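PDB 6FXW: putative ribose 5-phosphate isomerase from Leishmania infantum, which probably interconverts ribose 5-phosphate and ribulose 5-phosphate in the pentose phosphate pathway, as a type B isomerase of the LacAB/RpiB family. Local coordinates for residues P5-L10 / E64-I69; R86-A91 / A108-I113; L10-A15 / V36-P41; S102-N107 / L131-L136; D51-V56 / G68-G73. One frame throughout, in Å; residues are numbered along the deposited sequence.

Contact 1 of 5, residues P5-L10 / E64-I69; sequences PKRVAL and EADTGI
Lys6 opens the strand and lays its CB against the methyl CG2 of Thr67, 3.7 Å away, the two side chains crossing at about a right angle. Arg7 makes the polar part of the contact. Arg7 N donates to Asp66 OD2 at 2.9 Å, using the carboxylate's anti lone pair. Arg7 O takes two bonds: one from Asp66 N at 2.8 Å, in the carbonyl plane, and a longer one from Thr67 N, nearly along the C=O axis. The Arg7 chain bends at chi3 (59°), and its guanidinium grips Glu64 O side-on. Arg7 NE is 3.0 Å from Glu64 O and NH2 joins it, with that oxygen close to the guanidinium plane. Val8 turns to the same side of the sheet as Thr67, and their CG2 methyls lie side by side. On that face Val8 CG1 also meets Ile69 CD1. The Thr67 hydroxyl is bonded to His109 O, just ahead of strand 110-114. Ala9 carries the regular pairing: its N donates to Thr67 O at 3.0 Å, and its O accepts from Ile69 N at 2.8 Å. Its CB points to the other face and touches Ala65 CB. Leu10 returns to the Val8 face, where its CD1 reaches Ile69 CG2 at 3.7 Å. Helices 20-29 and 120-131 pack on this face. Strands 6-12 and 67-72 are thus adjacent interior strands in the five-stranded parallel sheet of a Rossmann-like alpha/beta fold, as expected for the LacAB/RpiB family.

Contact 2 of 5, residues R86-A91 / A108-I113; sequences RGIRAA and AHILCI. With SO4 (sulfate ion), chain C.
Arg89 and His109 meet obliquely, their guanidinium and imidazole planes 49° apart, at the start of two parallel strands of the beta-alpha-beta unit made by strand 90-92, helix 96-104 and strand 110-114. His109 CE1 sits over one face of the Arg89 guanidinium, offset toward its rim, with NH2 of Arg89 3.5 Å from CE1. The imidazole is fixed at both nitrogens. His109 ND1 accepts from Arg89 N at 2.9 Å, close to the ring plane, so NE2 carries the proton. The Arg89 chain bends at chi3 (-60°), which places the guanidinium beside the ring. Arg89 NE also bonds Asn106 O, and NH2 bonds Asn107 O, which limits the guanidinium's rotation. Ile80 of the second subunit packs on this arginine. The other side chains are apolar. Ile88 CG2 meets Ile110 CD1 at 3.7 Å, and Ala90 CB touches both Ile110 CB and Cys112 SG. Ala91 CB turns to the other face of the sheet and touches Ala108 CB. The backbone pairing is regular here: Ala91 N donates to Ile110 O at 2.8 Å, almost straight at 171°. The sulfate, probably from the crystallisation liquor, is gripped at three corners: O1 by Arg89 NH2, O4 by Arg89 NH1 at 2.9 Å, and O2 by His109 NE2 at 2.8 Å.

Contact 3 of 5, residues L10-A15 / V36-P41; sequences LGCDHA and VMYMGP. With SO4 (sulfate ion), chain B.
Strands 10-12 and 36-38 run parallel at 25°, joined by Leu10 N to Met37 O at 2.8 Å and by Met39 N to Leu10 O at 2.7 Å. Both bonds run nearly along the C=O axis. They close the beta-alpha-beta unit of strand 6-12, helix 20-29 and strand 33-38 at the edge of the Rossmann-like sheet. Tyr38 is the main side chain. Its CG is anti to the backbone N (chi1 179°), and the ring lies over Gly40. Gly40 N stands 3.5 Å above the plane of the Tyr38 ring, over its centre. The ring also stacks with His20. Tyr38 OH donates to Pro41 O at 2.6 Å, on a carbonyl lone pair, which tethers the far end of the ring. Leu10 CD2 touches Tyr38 CD1. In one of its two conformers Cys12 SG comes to the edge of the ring, 80° off its normal and 3.4 Å from Tyr38 OH, as a sulfur-aromatic contact. Pro41 CD presses on Cys12 O at 3.1 Å, and this buried O and Cys12 N have no partner in the model. Beyond the strand Asp13 OD1 accepts from Ala15 N in an Asx turn. His14 faces a sulfate also bound by Arg116 and by Arg140 and Arg144 of the second subunit. This is consistent with a phosphate pocket at the subunit interface. His14 NE2 donates to sulfate O2 at 2.8 Å.

Contact 4 of 5, residues S102-N107 / L131-L136; sequences SRQHNN and LTTEPL
The Arg103 guanidinium has Glu134 OE1 at its edge, while Thr133 O and Pro135 CD approach obliquely. Glu134 OE1 is 3.2 Å from Arg103 NH2, in a salt bridge whose hydrogen bond is weak. Thr133 O takes weak bonds from NE and NH2. Pro135 CD is 3.7 Å from Arg103 NH2. Arg103 NH1 donates to Asn107 OD1 at 2.9 Å, tilted from the plane. The bends at chi2 and chi3 fold the arginine back over Thr133 O. The His105 ring has Leu136 CD1 at its edge and stacks with His141. Gln104 reaches out extended. Gln104 CG packs on Thr133 CG2 at 3.4 Å, and its NE2 donates to a water that donates on to Glu134 O. Its OE1 is bonded to Gln100. The one strong backbone link is Leu136 N to Gln104 O, 2.9 Å and almost straight at 172°, on a carbonyl lone pair. Pro135 CG lies against the Asn107 amide. The site is the C-terminal end of helix 96-104, left at Asn107 with positive phi (42°), where the loop between helices 120-131 and 139-155 runs across the last turn.

Contact 5 of 5, residues D51-V56 / G68-G73; sequences DYAAQV and GILVCG
Gly68 O is a firmly held polar atom here, gripped by one hydrogen bond inside the sheet, from Leu111 N of strand 110-114. Tyr52 O is the one polar atom that meets the other segment. It takes the helical bond from Val56 N, 3.2 Å from Tyr52 O. Leu70 CD2 touches Tyr52 O from the strand side, at 3.9 Å. Everything else that meets between the two segments is carbon. Helix 49-61 lies on the parallel sheet and runs almost opposite to strand 67-72, at 174°, with 9.0 Å between the axes of the two short pieces. Leu70 is the strand's main contribution. Its CG is anti to the carbonyl carbon (chi1 -71°), so both methyls reach the helix. Leu70 CD1 is 3.8 Å from Ala53 CA and slightly farther from its CB. Leu70 CD2 meets Val56 CG2 tip to tip at 3.5 Å. Val56 has CG1 anti to its backbone N (chi1 170°), which directs that branch to Gly68 CA at 3.9 Å. Gly68 has no side chain, so the valine methyl rests directly on the strand backbone. The Tyr52 ring leads away from the strand. Ile110 touches both Val56 and Leu70, and Met78 and Ala82 of helix 76-83 also pack on Leu70. The strand's other backbone bonds go to Ala9 and Gly11 on strand 6-12, and to Leu111 with His109 just before its strand. Asp51 makes a salt bridge to Lys147 of the second subunit. The contact therefore holds by apolar burial, with polar bonding kept within the helix and within the sheet.

In the fold
Contacts 1, 2 and 3 pair strands of one parallel sheet, ordered 33-38, 6-12, 67-72, 110-114, 90-92. Contact 3 lies at one edge and contact 2 at the other, centres about 15 Å apart. Contact 1 joins the middle and shares Leu10 with contact 3. Contact 5 shares Gly68 and Ile69 with contact 1 and lays helix 49-61 on the sheet. Contact 4 has its centre about 23 Å from that of contact 3 and adjoins contact 2 through Arg89. Contacts 2 and 4 interleave along the chain, after contacts 3 and 5. The sheet thus carries anion sites at its strand ends; that of contact 3, shared with the second subunit, is consistent with phosphate binding.

Contact 1 of 5, residues P5-L10 / E64-I69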
# COMPACT_ATOMS: atom_id res chain seq x y z
N PRO A 5 -9.87 19.18 19.40
CA PRO A 5 -9.59 19.54 18.01
C PRO A 5 -8.37 20.44 17.84
O PRO A 5 -7.95 21.14 18.75
CB PRO A 5 -10.80 20.36 17.63
CG PRO A 5 -11.91 19.89 18.56
CD PRO A 5 -11.21 19.70 19.83
N LYS A 6 -7.79 20.33 16.65
CA LYS A 6 -6.50 20.92 16.32
C LYS A 6 -6.59 21.96 15.23
O LYS A 6 -7.48 21.91 14.37
CB LYS A 6 -5.64 19.79 15.65
CG LYS A 6 -5.31 18.53 16.45
CD LYS A 6 -4.53 18.88 17.70
CE LYS A 6 -3.43 17.87 18.04
NZ LYS A 6 -3.79 16.45 17.72
N ARG A 7 -5.65 22.90 15.26
CA ARG A 7 -5.48 23.92 14.22
C ARG A 7 -4.50 23.35 13.19
O ARG A 7 -3.39 23.03 13.59
CB ARG A 7 -4.94 25.22 14.72
CG ARG A 7 -6.01 25.95 15.49
CD ARG A 7 -5.42 27.25 16.09
NE ARG A 7 -4.86 28.19 15.17
CZ ARG A 7 -5.60 29.13 14.50
NH1 ARG A 7 -6.93 29.22 14.65
NH2 ARG A 7 -5.03 30.01 13.71
N VAL A 8 -4.97 23.19 11.96
CA VAL A 8 -4.23 22.41 10.93
C VAL A 8 -3.75 23.37 9.85
O VAL A 8 -4.56 24.10 9.20
CB VAL A 8 -5.12 21.32 10.35
CG1 VAL A 8 -4.33 20.61 9.22
CG2 VAL A 8 -5.64 20.36 11.43
N ALA A 9 -2.47 23.35 9.54
CA ALA A 9 -1.92 23.99 8.38
C ALA A 9 -1.70 22.94 7.26
O ALA A 9 -0.99 21.97 7.49
CB ALA A 9 -0.59 24.65 8.72
N LEU A 10 -2.28 23.21 6.12
CA LEU A 10 -2.22 22.30 4.97
C LEU A 10 -1.37 22.96 3.92
O LEU A 10 -1.73 24.06 3.42
CB LEU A 10 -3.61 22.02 4.39
CG LEU A 10 -3.64 21.31 3.05
CD1 LEU A 10 -3.19 19.87 3.23
CD2 LEU A 10 -5.04 21.28 2.41
N GLU A 64 0.93 29.27 15.17
CA GLU A 64 -0.22 29.57 14.39
C GLU A 64 -1.02 28.31 14.04
O GLU A 64 -2.20 28.38 13.78
CB GLU A 64 0.08 30.34 13.09
CG GLU A 64 0.66 31.72 13.26
CD GLU A 64 -0.29 32.73 13.95
OE1 GLU A 64 0.25 33.82 14.41
OE2 GLU A 64 -1.49 32.42 14.07
N ALA A 65 -0.38 27.13 14.08
CA ALA A 65 -1.07 25.88 13.88
C ALA A 65 -0.47 24.89 14.87
O ALA A 65 0.66 25.10 15.31
CB ALA A 65 -0.87 25.34 12.46
N ASP A 66 -1.25 23.82 15.18
CA ASP A 66 -0.84 22.79 16.05
C ASP A 66 -0.26 21.63 15.30
O ASP A 66 0.58 20.84 15.88
CB ASP A 66 -2.12 22.22 16.76
CG ASP A 66 -2.74 23.22 17.68
OD1 ASP A 66 -2.01 23.86 18.50
OD2 ASP A 66 -3.91 23.40 17.52
N THR A 67 -0.69 21.46 14.08
CA THR A 67 -0.36 20.23 13.32
C THR A 67 -0.35 20.60 11.87
O THR A 67 -0.95 21.62 11.45
CB THR A 67 -1.27 19.01 13.68
OG1 THR A 67 -0.97 17.88 12.83
CG2 THR A 67 -2.67 19.31 13.47
N GLY A 68 0.35 19.85 11.03
CA GLY A 68 0.42 20.16 9.66
C GLY A 68 0.14 18.96 8.78
O GLY A 68 0.31 17.79 9.23
N ILE A 69 -0.31 19.22 7.57
CA ILE A 69 -0.42 18.19 6.52
C ILE A 69 0.31 18.71 5.33
O ILE A 69 -0.01 19.82 4.87
CB ILE A 69 -1.90 17.91 6.23
CG1 ILE A 69 -2.61 17.42 7.51
CG2 ILE A 69 -2.00 16.88 5.15
CD1 ILE A 69 -4.13 17.23 7.33

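Contact 2 of 5, residues R86-A91 / A108-I113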
# COMPACT_ATOMS: atom_id res chain seq x y z
N ARG A 86 14.25 22.32 12.72
CA ARG A 86 14.39 22.00 14.11
C ARG A 86 13.07 22.03 14.85
O ARG A 86 12.31 22.98 14.69
CB ARG A 86 15.36 23.06 14.74
CG ARG A 86 15.60 22.90 16.22
CD ARG A 86 16.65 23.92 16.71
NE ARG A 86 16.98 23.71 18.13
CZ ARG A 86 16.47 24.39 19.16
NH1 ARG A 86 16.86 24.11 20.40
NH2 ARG A 86 15.57 25.38 18.98
N GLY A 87 12.77 21.04 15.62
CA GLY A 87 11.58 20.98 16.43
C GLY A 87 10.40 20.26 15.74
O GLY A 87 9.34 20.21 16.33
N ILE A 88 10.58 19.89 14.47
CA ILE A 88 9.50 19.24 13.71
C ILE A 88 9.81 17.80 13.46
O ILE A 88 10.93 17.44 13.08
CB ILE A 88 9.35 19.92 12.35
CG1 ILE A 88 8.88 21.37 12.46
CG2 ILE A 88 8.43 19.17 11.32
CD1 ILE A 88 7.50 21.53 13.00
N ARG A 89 8.81 16.96 13.65
CA ARG A 89 8.86 15.55 13.23
C ARG A 89 7.74 15.40 12.20
O ARG A 89 6.53 15.61 12.49
CB ARG A 89 8.60 14.64 14.39
CG ARG A 89 9.74 14.65 15.46
CD ARG A 89 9.51 13.68 16.64
NE ARG A 89 8.32 13.95 17.38
CZ ARG A 89 8.23 14.92 18.32
NH1 ARG A 89 9.33 15.67 18.62
NH2 ARG A 89 7.09 15.16 18.92
N ALA A 90 8.12 14.95 11.02
CA ALA A 90 7.24 14.84 9.82
C ALA A 90 7.20 13.39 9.40
O ALA A 90 8.23 12.75 9.17
CB ALA A 90 7.67 15.73 8.74
N ALA A 91 5.99 12.84 9.28
CA ALA A 91 5.80 11.42 8.99
C ALA A 91 5.14 11.17 7.67
O ALA A 91 3.96 11.59 7.45
CB ALA A 91 4.93 10.78 10.05
N ALA A 108 4.31 12.63 15.73
CA ALA A 108 4.66 13.52 14.63
C ALA A 108 3.80 14.77 14.60
O ALA A 108 2.58 14.72 14.90
CB ALA A 108 4.47 12.84 13.27
N HIS A 109 4.41 15.88 14.31
CA HIS A 109 3.70 17.14 14.08
C HIS A 109 3.05 17.27 12.76
O HIS A 109 2.04 17.98 12.63
CB HIS A 109 4.66 18.35 14.18
CG HIS A 109 5.46 18.41 15.43
ND1 HIS A 109 6.70 17.77 15.53
CD2 HIS A 109 5.23 18.99 16.66
CE1 HIS A 109 7.19 17.97 16.76
NE2 HIS A 109 6.32 18.70 17.47
N ILE A 110 3.64 16.62 11.75
CA ILE A 110 3.23 16.82 10.32
C ILE A 110 3.01 15.47 9.68
O ILE A 110 3.84 14.55 9.86
CB ILE A 110 4.26 17.65 9.54
CG1 ILE A 110 4.40 19.09 10.15
CG2 ILE A 110 3.86 17.72 8.05
CD1 ILE A 110 5.35 19.97 9.44
N LEU A 111 1.90 15.36 9.01
CA LEU A 111 1.53 14.23 8.18
C LEU A 111 1.99 14.58 6.77
O LEU A 111 1.55 15.62 6.21
CB LEU A 111 0.06 14.06 8.22
CG LEU A 111 -0.61 13.18 7.16
CD1 LEU A 111 -0.09 11.71 7.27
CD2 LEU A 111 -2.11 13.31 7.27
N CYS A 112 2.74 13.69 6.09
CA CYS A 112 3.14 13.86 4.71
C CYS A 112 2.49 12.76 3.87
O CYS A 112 2.54 11.61 4.23
CB CYS A 112 4.63 13.78 4.59
SG CYS A 112 5.49 15.09 5.49
N ILE A 113 1.79 13.17 2.84
CA ILE A 113 1.07 12.24 1.96
C ILE A 113 1.37 12.53 0.47
O ILE A 113 1.71 13.70 0.06
CB ILE A 113 -0.42 12.26 2.18
CG1 ILE A 113 -0.94 13.67 2.06
CG2 ILE A 113 -0.71 11.69 3.56
CD1 ILE A 113 -2.51 13.73 2.19
S SO4 C . 7.50 18.33 20.85
O1 SO4 C . 6.45 17.26 20.83
O2 SO4 C . 6.98 19.52 20.06
O3 SO4 C . 7.70 18.71 22.30
O4 SO4 C . 8.86 17.91 20.39

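Contact 3 of 5, residues L10-A15 / V36-P41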
# COMPACT_ATOMS: atom_id res chain seq x y z
N LEU A 10 -2.28 23.21 6.12
CA LEU A 10 -2.22 22.30 4.97
C LEU A 10 -1.37 22.96 3.92
O LEU A 10 -1.73 24.06 3.42
CB LEU A 10 -3.61 22.02 4.39
CG LEU A 10 -3.64 21.31 3.05
CD1 LEU A 10 -3.19 19.87 3.23
CD2 LEU A 10 -5.04 21.28 2.41
N GLY A 11 -0.28 22.35 3.50
CA GLY A 11 0.57 22.86 2.41
C GLY A 11 0.72 21.84 1.32
O GLY A 11 0.67 20.62 1.58
N CYS A 12 0.95 22.27 0.13
CA CYS A 12 1.17 21.32 -0.92
C CYS A 12 1.89 22.02 -2.04
O CYS A 12 2.09 23.24 -2.02
CB CYS A 12 -0.15 20.70 -1.41
SG CYS A 12 -1.21 21.98 -2.18
N ASP A 13 2.37 21.20 -2.98
CA ASP A 13 2.90 21.72 -4.25
C ASP A 13 1.81 21.59 -5.32
O ASP A 13 0.64 21.29 -5.00
CB ASP A 13 4.25 21.12 -4.61
CG ASP A 13 4.21 19.64 -5.02
OD1 ASP A 13 3.11 19.06 -5.09
OD2 ASP A 13 5.27 19.13 -5.38
N HIS A 14 2.17 21.73 -6.55
CA HIS A 14 1.20 21.76 -7.63
C HIS A 14 0.61 20.37 -7.86
O HIS A 14 -0.43 20.23 -8.48
CB HIS A 14 1.84 22.20 -8.92
CG HIS A 14 3.07 21.49 -9.22
ND1 HIS A 14 4.27 21.78 -8.59
CD2 HIS A 14 3.27 20.38 -9.97
CE1 HIS A 14 5.15 20.86 -8.96
NE2 HIS A 14 4.57 20.02 -9.84
N ALA A 15 1.28 19.33 -7.37
CA ALA A 15 0.70 17.98 -7.61
C ALA A 15 -0.70 17.87 -7.00
O ALA A 15 -1.58 17.13 -7.51
CB ALA A 15 1.57 16.95 -7.02
N VAL A 36 -8.63 25.08 9.57
CA VAL A 36 -7.77 24.57 8.51
C VAL A 36 -7.31 25.75 7.72
O VAL A 36 -8.14 26.53 7.19
CB VAL A 36 -8.44 23.52 7.61
CG1 VAL A 36 -7.38 22.84 6.79
CG2 VAL A 36 -9.23 22.54 8.45
N MET A 37 -5.99 25.92 7.57
CA MET A 37 -5.38 27.02 6.84
C MET A 37 -4.63 26.47 5.64
O MET A 37 -3.72 25.64 5.81
CB MET A 37 -4.36 27.76 7.75
CG MET A 37 -5.00 28.52 8.88
SD MET A 37 -3.91 28.77 10.32
CE MET A 37 -3.85 27.14 11.00
N TYR A 38 -4.90 26.94 4.42
CA TYR A 38 -4.25 26.49 3.22
C TYR A 38 -3.08 27.29 2.86
O TYR A 38 -3.24 28.55 2.72
CB TYR A 38 -5.25 26.47 2.06
CG TYR A 38 -4.64 26.05 0.76
CD1 TYR A 38 -4.15 24.76 0.59
CD2 TYR A 38 -4.50 26.93 -0.34
CE1 TYR A 38 -3.55 24.36 -0.53
CE2 TYR A 38 -3.94 26.53 -1.50
CZ TYR A 38 -3.46 25.18 -1.66
OH TYR A 38 -2.89 24.84 -2.81
N MET A 39 -1.92 26.70 2.79
CA MET A 39 -0.73 27.39 2.44
C MET A 39 0.01 26.86 1.38
O MET A 39 1.19 27.05 1.40
CB MET A 39 0.25 27.52 3.65
CG MET A 39 -0.35 27.28 4.98
SD MET A 39 0.87 27.44 6.25
CE MET A 39 -0.23 28.22 7.37
N GLY A 40 -0.63 26.24 0.43
CA GLY A 40 -0.08 25.88 -0.85
C GLY A 40 -0.40 26.88 -1.88
O GLY A 40 -0.91 27.97 -1.53
N PRO A 41 -0.13 26.57 -3.17
CA PRO A 41 -0.34 27.46 -4.23
C PRO A 41 -1.81 27.78 -4.51
O PRO A 41 -2.68 26.91 -4.41
CB PRO A 41 0.27 26.78 -5.44
CG PRO A 41 0.33 25.29 -5.14
CD PRO A 41 0.37 25.24 -3.67
S SO4 B . 6.63 17.26 -11.49
O1 SO4 B . 6.73 16.89 -12.96
O2 SO4 B . 5.25 17.67 -11.19
O3 SO4 B . 7.02 15.92 -10.79
O4 SO4 B . 7.55 18.34 -11.29

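Contact 4 of 5, residues S102-N107 / L131-L136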
# COMPACT_ATOMS: atom_id res chain seq x y z
N SER A 102 2.47 6.87 13.51
CA SER A 102 3.21 8.11 13.36
C SER A 102 2.87 9.03 14.56
O SER A 102 3.71 9.81 14.95
CB SER A 102 2.90 8.85 12.11
OG SER A 102 1.62 9.41 12.10
N ARG A 103 1.64 8.90 15.08
CA ARG A 103 1.20 9.64 16.26
C ARG A 103 1.51 8.87 17.55
O ARG A 103 2.16 9.40 18.46
CB ARG A 103 -0.28 9.91 16.14
CG ARG A 103 -0.69 10.80 14.97
CD ARG A 103 -0.18 12.23 15.06
NE ARG A 103 -0.71 12.80 16.26
CZ ARG A 103 -0.05 13.36 17.28
NH1 ARG A 103 1.26 13.60 17.25
NH2 ARG A 103 -0.71 13.70 18.39
N GLN A 104 1.11 7.60 17.63
CA GLN A 104 1.30 6.78 18.88
C GLN A 104 2.72 6.66 19.29
O GLN A 104 3.09 6.75 20.48
CB GLN A 104 0.64 5.42 18.72
CG GLN A 104 -0.85 5.45 18.75
CD GLN A 104 -1.48 4.11 18.89
OE1 GLN A 104 -1.04 3.14 18.34
NE2 GLN A 104 -2.51 4.07 19.69
N HIS A 105 3.59 6.41 18.29
CA HIS A 105 5.00 6.18 18.56
C HIS A 105 5.84 7.37 18.31
O HIS A 105 6.66 7.77 19.14
CB HIS A 105 5.51 5.00 17.71
CG HIS A 105 4.93 3.71 18.11
ND1 HIS A 105 5.22 2.54 17.41
CD2 HIS A 105 4.03 3.37 19.06
CE1 HIS A 105 4.53 1.55 17.95
NE2 HIS A 105 3.81 2.01 18.96
N ASN A 106 5.71 8.00 17.14
CA ASN A 106 6.63 9.05 16.75
C ASN A 106 6.16 10.48 17.10
O ASN A 106 6.94 11.41 16.95
CB ASN A 106 6.94 9.00 15.27
CG ASN A 106 7.28 7.60 14.78
OD1 ASN A 106 6.42 6.98 14.16
ND2 ASN A 106 8.46 7.06 15.13
N ASN A 107 4.95 10.59 17.65
CA ASN A 107 4.35 11.84 18.06
C ASN A 107 4.61 12.90 17.00
O ASN A 107 5.06 14.04 17.27
CB ASN A 107 4.91 12.26 19.42
CG ASN A 107 4.10 13.38 20.06
OD1 ASN A 107 3.06 13.77 19.56
ND2 ASN A 107 4.65 13.92 21.16
N LEU A 131 -5.20 12.90 12.71
CA LEU A 131 -5.74 13.97 13.58
C LEU A 131 -6.40 13.53 14.87
O LEU A 131 -6.61 14.39 15.77
CB LEU A 131 -6.75 14.81 12.81
CG LEU A 131 -6.21 15.61 11.62
CD1 LEU A 131 -7.32 16.36 10.80
CD2 LEU A 131 -5.05 16.54 12.02
N THR A 132 -6.76 12.28 14.99
CA THR A 132 -7.43 11.79 16.19
C THR A 132 -6.65 10.82 17.02
O THR A 132 -7.24 10.16 17.88
CB THR A 132 -8.76 11.18 15.82
OG1 THR A 132 -8.61 10.08 14.88
CG2 THR A 132 -9.68 12.15 15.05
N THR A 133 -5.38 10.62 16.76
CA THR A 133 -4.57 9.67 17.49
C THR A 133 -3.58 10.45 18.36
O THR A 133 -2.90 11.35 17.94
CB THR A 133 -3.85 8.66 16.56
OG1 THR A 133 -4.79 8.00 15.73
CG2 THR A 133 -3.07 7.63 17.35
N GLU A 134 -3.52 10.06 19.63
CA GLU A 134 -2.57 10.65 20.59
C GLU A 134 -1.35 9.81 20.81
O GLU A 134 -1.40 8.57 20.60
CB GLU A 134 -3.29 10.90 21.91
CG GLU A 134 -4.20 12.14 21.82
CD GLU A 134 -3.45 13.44 21.53
OE1 GLU A 134 -3.27 13.90 20.32
OE2 GLU A 134 -3.00 14.05 22.54
N PRO A 135 -0.24 10.44 21.24
CA PRO A 135 0.97 9.70 21.54
C PRO A 135 0.79 8.78 22.74
O PRO A 135 0.07 9.14 23.69
CB PRO A 135 2.00 10.76 21.75
CG PRO A 135 1.24 12.02 22.06
CD PRO A 135 -0.09 11.88 21.50
N LEU A 136 1.33 7.59 22.68
CA LEU A 136 1.07 6.50 23.70
C LEU A 136 1.91 6.93 24.86
O LEU A 136 2.95 7.57 24.71
CB LEU A 136 1.51 5.12 23.26
CG LEU A 136 0.54 4.40 22.36
CD1 LEU A 136 1.15 3.10 21.89
CD2 LEU A 136 -0.84 4.17 22.95
O HOH W 1 -3.09 6.58 21.19

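Contact 5 of 5, residues D51-V56 / G68-G73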
# COMPACT_ATOMS: atom_id res chain seq x y z
N ASP A 51 9.48 24.87 -0.48
CA ASP A 51 9.01 26.18 -0.06
C ASP A 51 7.70 26.12 0.77
O ASP A 51 7.52 26.93 1.71
CB ASP A 51 8.82 27.11 -1.24
CG ASP A 51 10.15 27.40 -2.03
OD1 ASP A 51 11.20 27.53 -1.36
OD2 ASP A 51 10.12 27.44 -3.29
N TYR A 52 6.80 25.22 0.40
CA TYR A 52 5.55 25.05 1.10
C TYR A 52 5.68 24.20 2.36
O TYR A 52 5.02 24.49 3.36
CB TYR A 52 4.52 24.49 0.09
CG TYR A 52 4.25 25.53 -1.02
CD1 TYR A 52 3.35 26.52 -0.84
CD2 TYR A 52 5.01 25.55 -2.15
CE1 TYR A 52 3.18 27.50 -1.80
CE2 TYR A 52 4.86 26.54 -3.10
CZ TYR A 52 3.96 27.50 -2.89
OH TYR A 52 3.80 28.51 -3.81
N ALA A 53 6.62 23.23 2.35
CA ALA A 53 6.98 22.59 3.58
C ALA A 53 7.39 23.59 4.63
O ALA A 53 6.96 23.58 5.78
CB ALA A 53 8.10 21.62 3.36
N ALA A 54 8.22 24.58 4.20
CA ALA A 54 8.72 25.58 5.14
C ALA A 54 7.59 26.43 5.68
O ALA A 54 7.58 26.75 6.90
CB ALA A 54 9.79 26.41 4.44
N GLN A 55 6.65 26.85 4.86
CA GLN A 55 5.49 27.58 5.34
C GLN A 55 4.75 26.91 6.45
O GLN A 55 4.42 27.49 7.50
CB GLN A 55 4.49 28.01 4.24
CG GLN A 55 4.98 28.99 3.23
CD GLN A 55 3.87 29.55 2.37
OE1 GLN A 55 3.97 29.46 1.13
NE2 GLN A 55 2.80 30.16 2.97
N VAL A 56 4.49 25.62 6.28
CA VAL A 56 3.71 24.86 7.26
C VAL A 56 4.56 24.68 8.56
O VAL A 56 4.08 24.81 9.71
CB VAL A 56 3.32 23.48 6.68
CG1 VAL A 56 2.74 22.59 7.73
CG2 VAL A 56 2.23 23.67 5.65
N GLY A 68 0.35 19.85 11.03
CA GLY A 68 0.42 20.16 9.66
C GLY A 68 0.14 18.96 8.78
O GLY A 68 0.31 17.79 9.23
N ILE A 69 -0.31 19.22 7.57
CA ILE A 69 -0.42 18.19 6.52
C ILE A 69 0.31 18.71 5.33
O ILE A 69 -0.01 19.82 4.87
CB ILE A 69 -1.90 17.91 6.23
CG1 ILE A 69 -2.61 17.42 7.51
CG2 ILE A 69 -2.00 16.88 5.15
CD1 ILE A 69 -4.13 17.23 7.33
N LEU A 70 1.22 17.95 4.73
CA LEU A 70 1.97 18.33 3.57
C LEU A 70 1.74 17.30 2.46
O LEU A 70 1.82 16.11 2.72
CB LEU A 70 3.45 18.45 3.88
CG LEU A 70 3.84 19.63 4.75
CD1 LEU A 70 5.31 19.54 5.13
CD2 LEU A 70 3.58 20.90 3.99
N VAL A 71 1.43 17.79 1.27
CA VAL A 71 1.02 16.94 0.13
C VAL A 71 1.92 17.27 -1.06
O VAL A 71 2.03 18.43 -1.50
CB VAL A 71 -0.43 17.15 -0.20
CG1 VAL A 71 -0.86 16.05 -1.17
CG2 VAL A 71 -1.34 17.23 0.95
N CYS A 72 2.58 16.26 -1.60
CA CYS A 72 3.33 16.35 -2.89
C CYS A 72 2.94 15.15 -3.73
O CYS A 72 1.99 14.42 -3.37
CB CYS A 72 4.83 16.62 -2.77
SG CYS A 72 5.75 15.31 -2.00
N GLY A 73 3.69 14.86 -4.78
CA GLY A 73 3.31 13.71 -5.55
C GLY A 73 3.36 12.41 -4.75
O GLY A 73 2.46 11.55 -4.89